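Local structure of abietadiene synthase, chloroplastic (Abies grandis, 3S9V) at residues Ala233-Val238 and Lys245-Phe250; Thr59-Arg64 and Ser205-Gln210; Ser223-Phe228 and Trp311-Pro316; Pro74-Thr79 and Phe253-Phe258. The protein is a chloroplast enzyme of the plant terpene synthase family, a single long chain folded mainly into helices. All blocks are in the same frame, centred on the assembly; numbering follows the deposited sequence.

Interaction 1. Residues Ala233-Val238 and Lys245-Phe250; sequences ASTAAV and KKCLDF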
loop_
_atom_site.group_PDB
_atom_site.type_symbol
_atom_site.label_atom_id
_atom_site.label_comp_id
_atom_site.label_asym_id
_atom_site.label_seq_id
_atom_site.Cartn_x
_atom_site.Cartn_y
_atom_site.Cartn_z
ATOM N N ALA A 233 17.586 26.830 -0.255
ATOM C CA ALA A 233 18.906 27.262 -0.698
ATOM C C ALA A 233 18.824 27.748 -2.146
ATOM O O ALA A 233 19.434 28.749 -2.518
ATOM C CB ALA A 233 19.910 26.115 -0.584
ATOM N N SER A 234 18.052 27.038 -2.955
ATOM C CA SER A 234 17.897 27.396 -4.356
ATOM C C SER A 234 17.212 28.754 -4.470
ATOM O O SER A 234 17.595 29.597 -5.277
ATOM C CB SER A 234 17.075 26.324 -5.075
ATOM O OG SER A 234 17.282 26.379 -6.475
ATOM N N THR A 235 16.193 28.961 -3.648
ATOM C CA THR A 235 15.453 30.213 -3.646
ATOM C C THR A 235 16.312 31.355 -3.117
ATOM O O THR A 235 16.221 32.483 -3.600
ATOM C CB THR A 235 14.203 30.097 -2.776
ATOM O OG1 THR A 235 13.373 29.048 -3.286
ATOM C CG2 THR A 235 13.426 31.413 -2.777
ATOM N N ALA A 236 17.142 31.055 -2.120
ATOM C CA ALA A 236 18.029 32.054 -1.529
ATOM C C ALA A 236 19.024 32.536 -2.578
ATOM O O ALA A 236 19.277 33.734 -2.710
ATOM C CB ALA A 236 18.769 31.458 -0.332
ATOM N N ALA A 237 19.588 31.595 -3.325
ATOM C CA ALA A 237 20.543 31.924 -4.371
ATOM C C ALA A 237 19.869 32.798 -5.421
ATOM O O ALA A 237 20.414 33.823 -5.816
ATOM C CB ALA A 237 21.069 30.656 -5.014
ATOM N N VAL A 238 18.682 32.399 -5.873
ATOM C CA VAL A 238 17.976 33.197 -6.879
ATOM C C VAL A 238 17.713 34.611 -6.364
ATOM O O VAL A 238 17.824 35.576 -7.112
ATOM C CB VAL A 238 16.602 32.587 -7.271
ATOM C CG1 VAL A 238 15.878 33.529 -8.235
ATOM C CG2 VAL A 238 16.786 31.224 -7.903
ATOM N N LYS A 245 11.374 39.624 -5.043
ATOM C CA LYS A 245 10.668 39.627 -3.765
ATOM C C LYS A 245 9.861 38.386 -3.386
ATOM O O LYS A 245 9.791 38.041 -2.206
ATOM C CB LYS A 245 9.794 40.885 -3.684
ATOM C CG LYS A 245 10.631 42.171 -3.749
ATOM C CD LYS A 245 9.818 43.393 -4.152
ATOM C CE LYS A 245 10.716 44.620 -4.297
ATOM N NZ LYS A 245 9.984 45.807 -4.827
ATOM N N LYS A 246 9.245 37.709 -4.351
ATOM C CA LYS A 246 8.494 36.510 -4.003
ATOM C C LYS A 246 9.433 35.475 -3.377
ATOM O O LYS A 246 9.025 34.716 -2.497
ATOM C CB LYS A 246 7.771 35.933 -5.224
ATOM C CG LYS A 246 6.599 36.796 -5.674
ATOM C CD LYS A 246 5.550 35.988 -6.418
ATOM C CE LYS A 246 4.909 34.954 -5.502
ATOM N NZ LYS A 246 3.843 34.179 -6.193
ATOM N N CYS A 247 10.689 35.454 -3.814
ATOM C CA CYS A 247 11.663 34.534 -3.235
ATOM C C CYS A 247 11.711 34.808 -1.729
ATOM O O CYS A 247 11.690 33.886 -0.907
ATOM C CB CYS A 247 13.061 34.767 -3.822
ATOM S SG CYS A 247 13.308 34.233 -5.530
ATOM N N LEU A 248 11.768 36.089 -1.377
ATOM C CA LEU A 248 11.826 36.486 0.022
ATOM C C LEU A 248 10.556 36.071 0.766
ATOM O O LEU A 248 10.623 35.639 1.917
ATOM C CB LEU A 248 12.027 37.999 0.134
ATOM C CG LEU A 248 12.766 38.458 1.393
ATOM C CD1 LEU A 248 14.186 37.897 1.378
ATOM C CD2 LEU A 248 12.795 39.982 1.450
ATOM N N ASP A 249 9.403 36.193 0.111
ATOM C CA ASP A 249 8.147 35.799 0.738
ATOM C C ASP A 249 8.173 34.309 1.088
ATOM O O ASP A 249 7.659 33.906 2.136
ATOM C CB ASP A 249 6.957 36.079 -0.183
ATOM C CG ASP A 249 6.806 37.551 -0.516
ATOM O OD1 ASP A 249 7.159 38.395 0.335
ATOM O OD2 ASP A 249 6.322 37.864 -1.622
ATOM N N PHE A 250 8.771 33.495 0.216
ATOM C CA PHE A 250 8.857 32.055 0.470
ATOM C C PHE A 250 9.771 31.753 1.648
ATOM O O PHE A 250 9.483 30.869 2.451
ATOM C CB PHE A 250 9.355 31.287 -0.763
ATOM C CG PHE A 250 9.586 29.821 -0.497
ATOM C CD1 PHE A 250 10.876 29.317 -0.346
ATOM C CD2 PHE A 250 8.507 28.950 -0.348
ATOM C CE1 PHE A 250 11.091 27.966 -0.046
ATOM C CE2 PHE A 250 8.707 27.601 -0.049
ATOM C CZ PHE A 250 10.005 27.108 0.102
#
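Thr235 and Cys247 lie closest across this pair of helices, and together they supply most of the buried surface. Helices 232-242 and 245-258 are joined by a very short turn, and the axes of 233-238 and 245-250 come within 9.0 Å at 147°, roughly antiparallel, so they form an alpha-alpha hairpin. This agrees with the helical-hairpin build of the terpene synthase N-terminal domain. The methyl CG2 of Thr235 lies anti to its backbone N and is aimed at the partner helix, where it rests 3.5 Å from CB of Cys247. Both residues are small and therefore suit a point where the two CA atoms are 5.8 Å apart. SG of Cys247, anti to its carbonyl carbon (chi1 -72°), meets CG1 of Val238 at 3.8 Å, an apolar contact that makes use of sulfur's size and softness; Cys247 also touches Phe239 of the same first arm. Phe250, one turn beyond Cys247, crosses the Thr235 side chain at about a right angle, its CD1 3.9 Å from Thr235 OG1. That hydroxyl is buried but already paired: it donates to the carbonyl of Ser231, just ahead of the helix, and accepts the backbone N-H of Phe228. Beyond the hairpin, Val238 packs on Trp215 and Met219 of helix 215-219, and Ala233 leans on Tyr57 and Trp61 of helix 56-62.

Interaction 2. Residues Thr59-Arg64 and Ser205-Gln210; sequences TAWVAR and SLEGLQ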
loop_
_atom_site.group_PDB
_atom_site.type_symbol
_atom_site.label_atom_id
_atom_site.label_comp_id
_atom_site.label_asym_id
_atom_site.label_seq_id
_atom_site.Cartn_x
_atom_site.Cartn_y
_atom_site.Cartn_z
ATOM N N THR A 59 20.107 26.121 5.564
ATOM C CA THR A 59 20.111 27.215 6.511
ATOM C C THR A 59 21.324 28.086 6.247
ATOM O O THR A 59 21.243 29.314 6.306
ATOM C CB THR A 59 20.136 26.682 7.939
ATOM O OG1 THR A 59 18.990 25.847 8.131
ATOM C CG2 THR A 59 20.109 27.819 8.941
ATOM N N ALA A 60 22.444 27.446 5.930
ATOM C CA ALA A 60 23.671 28.173 5.640
ATOM C C ALA A 60 23.462 29.094 4.434
ATOM O O ALA A 60 23.991 30.207 4.399
ATOM C CB ALA A 60 24.804 27.197 5.366
ATOM N N TRP A 61 22.690 28.640 3.452
ATOM C CA TRP A 61 22.440 29.459 2.269
ATOM C C TRP A 61 21.514 30.628 2.570
ATOM O O TRP A 61 21.714 31.733 2.064
ATOM C CB TRP A 61 21.881 28.612 1.119
ATOM C CG TRP A 61 22.974 27.960 0.316
ATOM C CD1 TRP A 61 23.514 26.720 0.513
ATOM C CD2 TRP A 61 23.721 28.560 -0.757
ATOM N NE1 TRP A 61 24.553 26.513 -0.370
ATOM C CE2 TRP A 61 24.702 27.624 -1.158
ATOM C CE3 TRP A 61 23.658 29.801 -1.414
ATOM C CZ2 TRP A 61 25.613 27.885 -2.186
ATOM C CZ3 TRP A 61 24.576 30.066 -2.447
ATOM C CH2 TRP A 61 25.536 29.109 -2.818
ATOM N N VAL A 62 20.502 30.397 3.394
ATOM C CA VAL A 62 19.600 31.476 3.763
ATOM C C VAL A 62 20.401 32.526 4.551
ATOM O O VAL A 62 20.229 33.722 4.357
ATOM C CB VAL A 62 18.427 30.945 4.620
ATOM C CG1 VAL A 62 17.618 32.093 5.170
ATOM C CG2 VAL A 62 17.530 30.047 3.762
ATOM N N ALA A 63 21.300 32.059 5.413
ATOM C CA ALA A 63 22.132 32.927 6.248
ATOM C C ALA A 63 23.057 33.835 5.449
ATOM O O ALA A 63 23.593 34.806 5.977
ATOM C CB ALA A 63 22.946 32.083 7.208
ATOM N N ARG A 64 23.248 33.520 4.175
ATOM C CA ARG A 64 24.108 34.326 3.329
ATOM C C ARG A 64 23.463 35.623 2.861
ATOM O O ARG A 64 24.159 36.614 2.614
ATOM C CB ARG A 64 24.529 33.549 2.086
ATOM C CG ARG A 64 25.520 32.452 2.308
ATOM C CD ARG A 64 26.156 32.132 0.977
ATOM N NE ARG A 64 26.878 30.871 0.979
ATOM C CZ ARG A 64 27.600 30.448 -0.051
ATOM N NH1 ARG A 64 27.689 31.196 -1.146
ATOM N NH2 ARG A 64 28.217 29.278 0.008
ATOM N N SER A 205 18.316 22.710 -7.450
ATOM C CA SER A 205 19.680 23.034 -7.047
ATOM C C SER A 205 20.331 24.161 -7.846
ATOM O O SER A 205 21.478 24.051 -8.285
ATOM C CB SER A 205 20.555 21.772 -7.085
ATOM O OG SER A 205 20.031 20.793 -7.956
ATOM N N LEU A 206 19.593 25.255 -8.010
ATOM C CA LEU A 206 20.087 26.420 -8.735
ATOM C C LEU A 206 21.294 27.067 -8.061
ATOM O O LEU A 206 22.066 27.766 -8.714
ATOM C CB LEU A 206 18.972 27.455 -8.889
ATOM C CG LEU A 206 17.910 27.130 -9.938
ATOM C CD1 LEU A 206 16.709 28.041 -9.774
ATOM C CD2 LEU A 206 18.524 27.291 -11.317
ATOM N N GLU A 207 21.462 26.842 -6.759
ATOM C CA GLU A 207 22.592 27.424 -6.051
ATOM C C GLU A 207 23.909 26.889 -6.624
ATOM O O GLU A 207 24.973 27.482 -6.425
ATOM C CB GLU A 207 22.500 27.148 -4.541
ATOM C CG GLU A 207 22.732 25.702 -4.130
ATOM C CD GLU A 207 21.458 24.881 -4.066
ATOM O OE1 GLU A 207 20.484 25.223 -4.775
ATOM O OE2 GLU A 207 21.439 23.877 -3.314
ATOM N N GLY A 208 23.830 25.785 -7.357
ATOM C CA GLY A 208 25.024 25.212 -7.956
ATOM C C GLY A 208 25.120 25.423 -9.460
ATOM O O GLY A 208 25.988 24.849 -10.116
ATOM N N LEU A 209 24.235 26.251 -10.011
ATOM C CA LEU A 209 24.226 26.526 -11.449
ATOM C C LEU A 209 24.266 28.029 -11.719
ATOM O O LEU A 209 24.032 28.476 -12.841
ATOM C CB LEU A 209 22.959 25.940 -12.071
ATOM C CG LEU A 209 22.705 24.465 -11.787
ATOM C CD1 LEU A 209 21.260 24.146 -12.096
ATOM C CD2 LEU A 209 23.655 23.599 -12.611
ATOM N N GLN A 210 24.564 28.799 -10.681
ATOM C CA GLN A 210 24.622 30.255 -10.762
ATOM C C GLN A 210 25.540 30.854 -11.823
ATOM O O GLN A 210 25.386 32.018 -12.179
ATOM C CB GLN A 210 25.040 30.829 -9.413
ATOM C CG GLN A 210 24.158 30.439 -8.261
ATOM C CD GLN A 210 24.611 31.086 -6.982
ATOM O OE1 GLN A 210 24.563 32.305 -6.847
ATOM N NE2 GLN A 210 25.064 30.274 -6.034
#
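Trp61, on helix 56-62, and Glu207, in a short 3-10 turn, approach with their CA atoms 8.6 Å apart, a separation wide enough for a large ring to fill. Trp61 spans it with its indole. CB of Glu207 sits almost squarely over the six-membered ring, 3.9 Å from the centroid and 6° off the normal, which is a CH-pi contact. Toward the rim of the opposite face lies CZ of Arg64, 3.7 Å above the plane, so an aliphatic CB and a flat guanidinium cover the two faces. Here the turn between helices 192-197 and 215-219 is laid against helix 56-62 within a largely helical fold, with Val154 and Met158 of helix 151-164 touching the same group. Glu207 bends at chi2 (-91°), so its aliphatic part covers the indole while its OE2 hydrogen-bonds Tyr57 OH and forms a salt bridge with Lys450 NZ. Gln210 comes at Trp61 from the opposing direction: its NE2 is 3.5 Å from CH2, with the amide turned 68° from the ring. The amide is fixed by a straight bond, 2.8 Å from Gln210 NE2 to the backbone O of Glu207, with that oxygen lying in the amide plane.

Interaction 3. Residues Ser223-Phe228 and Trp311-Pro316; sequences SKDGSF and WARENP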
loop_
_atom_site.group_PDB
_atom_site.type_symbol
_atom_site.label_atom_id
_atom_site.label_comp_id
_atom_site.label_asym_id
_atom_site.label_seq_id
_atom_site.Cartn_x
_atom_site.Cartn_y
_atom_site.Cartn_z
ATOM N N SER A 223 7.838 29.132 -8.502
ATOM C CA SER A 223 6.648 28.469 -7.962
ATOM C C SER A 223 5.607 29.499 -7.543
ATOM O O SER A 223 5.921 30.672 -7.405
ATOM C CB SER A 223 7.020 27.611 -6.749
ATOM O OG SER A 223 8.120 26.768 -7.038
ATOM N N LYS A 224 4.370 29.059 -7.339
ATOM C CA LYS A 224 3.310 29.969 -6.929
ATOM C C LYS A 224 3.642 30.630 -5.597
ATOM O O LYS A 224 3.337 31.806 -5.399
ATOM C CB LYS A 224 1.979 29.223 -6.824
ATOM C CG LYS A 224 1.344 28.889 -8.176
ATOM C CD LYS A 224 0.065 28.059 -8.036
ATOM C CE LYS A 224 -0.774 28.487 -6.827
ATOM N NZ LYS A 224 -0.957 29.965 -6.721
ATOM N N ASP A 225 4.264 29.879 -4.687
ATOM C CA ASP A 225 4.636 30.420 -3.379
ATOM C C ASP A 225 5.993 31.130 -3.423
ATOM O O ASP A 225 6.583 31.449 -2.390
ATOM C CB ASP A 225 4.655 29.317 -2.308
ATOM C CG ASP A 225 5.716 28.259 -2.561
ATOM O OD1 ASP A 225 6.665 28.524 -3.328
ATOM O OD2 ASP A 225 5.610 27.162 -1.972
ATOM N N GLY A 226 6.496 31.362 -4.631
ATOM C CA GLY A 226 7.759 32.063 -4.771
ATOM C C GLY A 226 9.024 31.234 -4.682
ATOM O O GLY A 226 10.119 31.755 -4.889
ATOM N N SER A 227 8.896 29.944 -4.391
ATOM C CA SER A 227 10.082 29.106 -4.280
ATOM C C SER A 227 10.493 28.580 -5.633
ATOM O O SER A 227 9.764 28.708 -6.618
ATOM C CB SER A 227 9.819 27.901 -3.380
ATOM O OG SER A 227 9.313 26.815 -4.146
ATOM N N PHE A 228 11.675 27.984 -5.670
ATOM C CA PHE A 228 12.169 27.354 -6.876
ATOM C C PHE A 228 12.250 25.879 -6.490
ATOM O O PHE A 228 13.133 25.452 -5.743
ATOM C CB PHE A 228 13.508 27.971 -7.271
ATOM C CG PHE A 228 13.353 29.258 -8.040
ATOM C CD1 PHE A 228 13.200 29.241 -9.425
ATOM C CD2 PHE A 228 13.242 30.476 -7.369
ATOM C CE1 PHE A 228 12.931 30.408 -10.135
ATOM C CE2 PHE A 228 12.971 31.656 -8.067
ATOM C CZ PHE A 228 12.813 31.624 -9.455
ATOM N N TRP A 311 4.674 16.979 -3.855
ATOM C CA TRP A 311 4.728 16.728 -2.430
ATOM C C TRP A 311 4.113 17.875 -1.642
ATOM O O TRP A 311 3.744 17.712 -0.478
ATOM C CB TRP A 311 6.183 16.505 -2.009
ATOM C CG TRP A 311 7.124 17.531 -2.551
ATOM C CD1 TRP A 311 7.495 18.701 -1.957
ATOM C CD2 TRP A 311 7.810 17.483 -3.808
ATOM N NE1 TRP A 311 8.376 19.385 -2.762
ATOM C CE2 TRP A 311 8.585 18.660 -3.906
ATOM C CE3 TRP A 311 7.844 16.559 -4.863
ATOM C CZ2 TRP A 311 9.392 18.940 -5.022
ATOM C CZ3 TRP A 311 8.648 16.834 -5.973
ATOM C CH2 TRP A 311 9.410 18.017 -6.042
ATOM N N ALA A 312 3.999 19.031 -2.292
ATOM C CA ALA A 312 3.434 20.221 -1.667
ATOM C C ALA A 312 2.276 20.756 -2.483
ATOM O O ALA A 312 2.258 20.617 -3.706
ATOM C CB ALA A 312 4.494 21.302 -1.538
ATOM N N ARG A 313 1.317 21.369 -1.791
ATOM C CA ARG A 313 0.150 21.962 -2.431
ATOM C C ARG A 313 0.633 22.854 -3.571
ATOM O O ARG A 313 1.610 23.578 -3.426
ATOM C CB ARG A 313 -0.638 22.790 -1.407
ATOM C CG ARG A 313 0.225 23.780 -0.611
ATOM C CD ARG A 313 0.284 25.159 -1.269
ATOM N NE ARG A 313 1.245 26.060 -0.625
ATOM C CZ ARG A 313 2.558 26.045 -0.847
ATOM N NH1 ARG A 313 3.091 25.180 -1.702
ATOM N NH2 ARG A 313 3.347 26.899 -0.211
ATOM N N GLU A 314 -0.049 22.783 -4.707
ATOM C CA GLU A 314 0.299 23.588 -5.876
ATOM C C GLU A 314 1.793 23.532 -6.182
ATOM O O GLU A 314 2.426 24.563 -6.381
ATOM C CB GLU A 314 -0.122 25.053 -5.675
ATOM C CG GLU A 314 -1.016 25.336 -4.457
ATOM C CD GLU A 314 -2.408 24.723 -4.551
ATOM O OE1 GLU A 314 -2.531 23.479 -4.552
ATOM O OE2 GLU A 314 -3.386 25.498 -4.619
ATOM N N ASN A 315 2.355 22.329 -6.210
ATOM C CA ASN A 315 3.775 22.161 -6.505
ATOM C C ASN A 315 4.035 22.523 -7.974
ATOM O O ASN A 315 3.191 22.297 -8.838
ATOM C CB ASN A 315 4.197 20.711 -6.245
ATOM C CG ASN A 315 5.665 20.587 -5.876
ATOM O OD1 ASN A 315 6.103 21.140 -4.869
ATOM N ND2 ASN A 315 6.432 19.860 -6.690
ATOM N N PRO A 316 5.203 23.104 -8.270
ATOM C CA PRO A 316 5.544 23.487 -9.648
ATOM C C PRO A 316 5.480 22.290 -10.602
ATOM O O PRO A 316 5.090 22.425 -11.757
ATOM C CB PRO A 316 6.967 24.017 -9.521
ATOM C CG PRO A 316 7.040 24.485 -8.105
ATOM C CD PRO A 316 6.298 23.428 -7.344
HETATM O O HOH W 1 3.925 26.126 -8.348
HETATM O O HOH W 2 3.850 26.552 -4.963
HETATM O O HOH W 3 5.684 24.425 -4.138
#
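Asp225 and Arg313 form a salt bridge in which a single carboxylate oxygen takes both terminal nitrogens. Arg313 NH2 reaches Asp225 OD2 at 2.9 Å on the anti lone pair, at the edge of the guanidinium but tilted 25° out of its plane, while Arg313 NH1 bonds the same oxygen weakly at 3.2 Å. The two flat groups stand 67° apart, so this is no coplanar fork. The other oxygen, OD1, accepts the backbone N of Ser227 at 2.9 Å, an Asx turn that fixes the carboxylate. It overlaps the end of a type I beta turn, Ser223 to Gly226; Gly226 has a positive phi (85°), where a side chain would press on the preceding carbonyl oxygen. One water takes the N-H of Lys224 and donates to Glu314 O at 2.9 Å; a second donates to Glu314 O at 2.8 Å but is held only weakly by the N-H of Asp225. Farther out, CE of Lys224 lies 3.7 Å from CB of Glu314, while the charged ends stay apart, OE1 of Glu314 being bonded to His303. With one direct ionic link and waters bridging beside it, the loops meet through a partly hydrated polar seam at the surface.

Interaction 4. Residues Pro74-Thr79 and Phe253-Phe258; sequences PHFPET and FVLKKF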
loop_
_atom_site.group_PDB
_atom_site.type_symbol
_atom_site.label_atom_id
_atom_site.label_comp_id
_atom_site.label_asym_id
_atom_site.label_seq_id
_atom_site.Cartn_x
_atom_site.Cartn_y
_atom_site.Cartn_z
ATOM N N PRO A 74 23.538 39.948 8.339
ATOM C CA PRO A 74 22.790 38.983 7.536
ATOM C C PRO A 74 21.355 39.486 7.591
ATOM O O PRO A 74 20.971 40.143 8.560
ATOM C CB PRO A 74 22.964 37.676 8.310
ATOM C CG PRO A 74 24.254 37.869 9.047
ATOM C CD PRO A 74 24.149 39.299 9.511
ATOM N N HIS A 75 20.567 39.207 6.560
ATOM C CA HIS A 75 19.177 39.639 6.556
ATOM C C HIS A 75 18.403 38.836 7.603
ATOM O O HIS A 75 17.438 39.330 8.182
ATOM C CB HIS A 75 18.564 39.435 5.174
ATOM C CG HIS A 75 17.159 39.935 5.058
ATOM N ND1 HIS A 75 16.836 41.272 5.138
ATOM C CD2 HIS A 75 15.993 39.277 4.855
ATOM C CE1 HIS A 75 15.530 41.417 4.988
ATOM N NE2 HIS A 75 14.996 40.221 4.813
ATOM N N PHE A 76 18.833 37.598 7.836
ATOM C CA PHE A 76 18.209 36.717 8.826
ATOM C C PHE A 76 19.250 36.329 9.879
ATOM O O PHE A 76 19.735 35.199 9.886
ATOM C CB PHE A 76 17.693 35.435 8.170
ATOM C CG PHE A 76 16.634 35.655 7.130
ATOM C CD1 PHE A 76 16.900 35.403 5.787
ATOM C CD2 PHE A 76 15.357 36.083 7.492
ATOM C CE1 PHE A 76 15.908 35.571 4.812
ATOM C CE2 PHE A 76 14.360 36.254 6.528
ATOM C CZ PHE A 76 14.635 35.998 5.187
ATOM N N PRO A 77 19.588 37.254 10.795
ATOM C CA PRO A 77 20.581 37.020 11.855
ATOM C C PRO A 77 20.392 35.727 12.649
ATOM O O PRO A 77 21.362 35.109 13.095
ATOM C CB PRO A 77 20.439 38.257 12.748
ATOM C CG PRO A 77 19.956 39.301 11.809
ATOM C CD PRO A 77 18.931 38.559 10.985
ATOM N N GLU A 78 19.140 35.327 12.826
ATOM C CA GLU A 78 18.836 34.121 13.579
ATOM C C GLU A 78 19.414 32.856 12.915
ATOM O O GLU A 78 19.798 31.912 13.600
ATOM C CB GLU A 78 17.315 33.987 13.758
ATOM C CG GLU A 78 16.564 33.553 12.489
ATOM C CD GLU A 78 15.901 34.700 11.725
ATOM O OE1 GLU A 78 16.505 35.795 11.607
ATOM O OE2 GLU A 78 14.771 34.483 11.227
ATOM N N THR A 79 19.486 32.833 11.586
ATOM C CA THR A 79 20.022 31.660 10.918
ATOM C C THR A 79 21.527 31.565 11.132
ATOM O O THR A 79 22.069 30.469 11.271
ATOM C CB THR A 79 19.687 31.656 9.409
ATOM O OG1 THR A 79 20.306 32.774 8.760
ATOM C CG2 THR A 79 18.174 31.717 9.216
ATOM N N PHE A 253 8.034 32.721 4.779
ATOM C CA PHE A 253 7.018 31.699 5.007
ATOM C C PHE A 253 7.617 30.448 5.644
ATOM O O PHE A 253 7.023 29.858 6.547
ATOM C CB PHE A 253 6.320 31.364 3.678
ATOM C CG PHE A 253 5.551 30.068 3.693
ATOM C CD1 PHE A 253 6.156 28.880 3.279
ATOM C CD2 PHE A 253 4.224 30.035 4.100
ATOM C CE1 PHE A 253 5.447 27.677 3.267
ATOM C CE2 PHE A 253 3.506 28.838 4.092
ATOM C CZ PHE A 253 4.121 27.655 3.674
ATOM N N VAL A 254 8.796 30.041 5.182
ATOM C CA VAL A 254 9.445 28.870 5.756
ATOM C C VAL A 254 9.889 29.188 7.181
ATOM O O VAL A 254 9.712 28.376 8.087
ATOM C CB VAL A 254 10.675 28.440 4.930
ATOM C CG1 VAL A 254 11.476 27.397 5.694
ATOM C CG2 VAL A 254 10.228 27.889 3.584
ATOM N N LEU A 255 10.460 30.373 7.375
ATOM C CA LEU A 255 10.925 30.785 8.696
ATOM C C LEU A 255 9.776 31.037 9.666
ATOM O O LEU A 255 9.978 31.054 10.885
ATOM C CB LEU A 255 11.805 32.031 8.589
ATOM C CG LEU A 255 13.200 31.729 8.044
ATOM C CD1 LEU A 255 13.944 33.011 7.760
ATOM C CD2 LEU A 255 13.953 30.876 9.058
ATOM N N LYS A 256 8.576 31.232 9.134
ATOM C CA LYS A 256 7.419 31.451 9.986
ATOM C C LYS A 256 7.164 30.141 10.724
ATOM O O LYS A 256 6.807 30.133 11.904
ATOM C CB LYS A 256 6.193 31.831 9.150
ATOM C CG LYS A 256 4.908 31.971 9.960
ATOM C CD LYS A 256 3.764 32.530 9.125
ATOM C CE LYS A 256 3.406 31.613 7.961
ATOM N NZ LYS A 256 2.864 30.295 8.402
ATOM N N LYS A 257 7.379 29.034 10.017
ATOM C CA LYS A 257 7.184 27.700 10.571
ATOM C C LYS A 257 8.357 27.244 11.454
ATOM O O LYS A 257 8.147 26.734 12.557
ATOM C CB LYS A 257 6.985 26.694 9.424
ATOM C CG LYS A 257 6.309 25.358 9.805
ATOM C CD LYS A 257 7.097 24.562 10.834
ATOM C CE LYS A 257 6.474 23.192 11.089
ATOM N NZ LYS A 257 5.067 23.275 11.578
ATOM N N PHE A 258 9.589 27.443 10.991
ATOM C CA PHE A 258 10.744 26.982 11.758
ATOM C C PHE A 258 11.532 27.999 12.580
ATOM O O PHE A 258 12.517 27.639 13.219
ATOM C CB PHE A 258 11.694 26.228 10.833
ATOM C CG PHE A 258 11.032 25.124 10.070
ATOM C CD1 PHE A 258 10.606 25.322 8.767
ATOM C CD2 PHE A 258 10.814 23.886 10.666
ATOM C CE1 PHE A 258 9.971 24.303 8.058
ATOM C CE2 PHE A 258 10.181 22.863 9.971
ATOM C CZ PHE A 258 9.759 23.072 8.660
#
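Leu255 is the one residue of 253-258 that reaches across to 74-79, meeting Phe76, Glu78 and Thr79. The contact sets the closing turns of helix 245-258, second arm of an alpha-alpha hairpin, against the beginning of helix 77-85 in this helical fold. Ahead of Leu255, Phe253 turns to another neighbour, stacking edge-to-face with Tyr49, and Val254 packs on Val262. Leu255 extends its chain (chi2 171°) so that methyl CD1 comes down over one face of the Phe76 ring, 3.6 Å from the centroid and 23° off the normal, a CH-pi contact. CD1 is displaced toward the rim and lies 3.4 Å from Phe76 CD2. A branched aliphatic chain suits the place, because its second methyl, CD2, is left to face Thr79 CG2 at 4.3 Å. CD1 also has Glu78 OE2 at 3.9 Å, near the edge of the contact. The opposite face of the Phe76 ring carries CD2 of His75, 3.5 Å above the plane, so the phenyl is clasped between leucine and histidine. Later on the helix, Lys257 forms a salt bridge with Glu51 and Phe258 meets Tyr266 edge-to-face. The backbone of Phe76 is held too: its carbonyl oxygen accepts the N-H of Thr79 and, in the carbonyl plane, the hydroxyl OG1 of Thr79 at 2.7 Å.

In the fold
From the N terminus, helix 56-62 opens interaction 2 and the start of helix 77-85 opens interaction 4. Interaction 2 closes first, at 205-210, so it crosses interaction 4 and stands in series with the other two. Interaction 3 opens next at 223-228. The short hairpin loop of interaction 1 is nested inside both larger loops still open. Helix 245-258, which serves interaction 1 with its first half, closes interaction 4 with its second, and 311-316 closes interaction 3, which therefore also crosses interaction 4. Ala233 touches helix 56-62, Ser234 the 3-10 turn and Thr235 the 223-228 loop, so the hairpin joins all three.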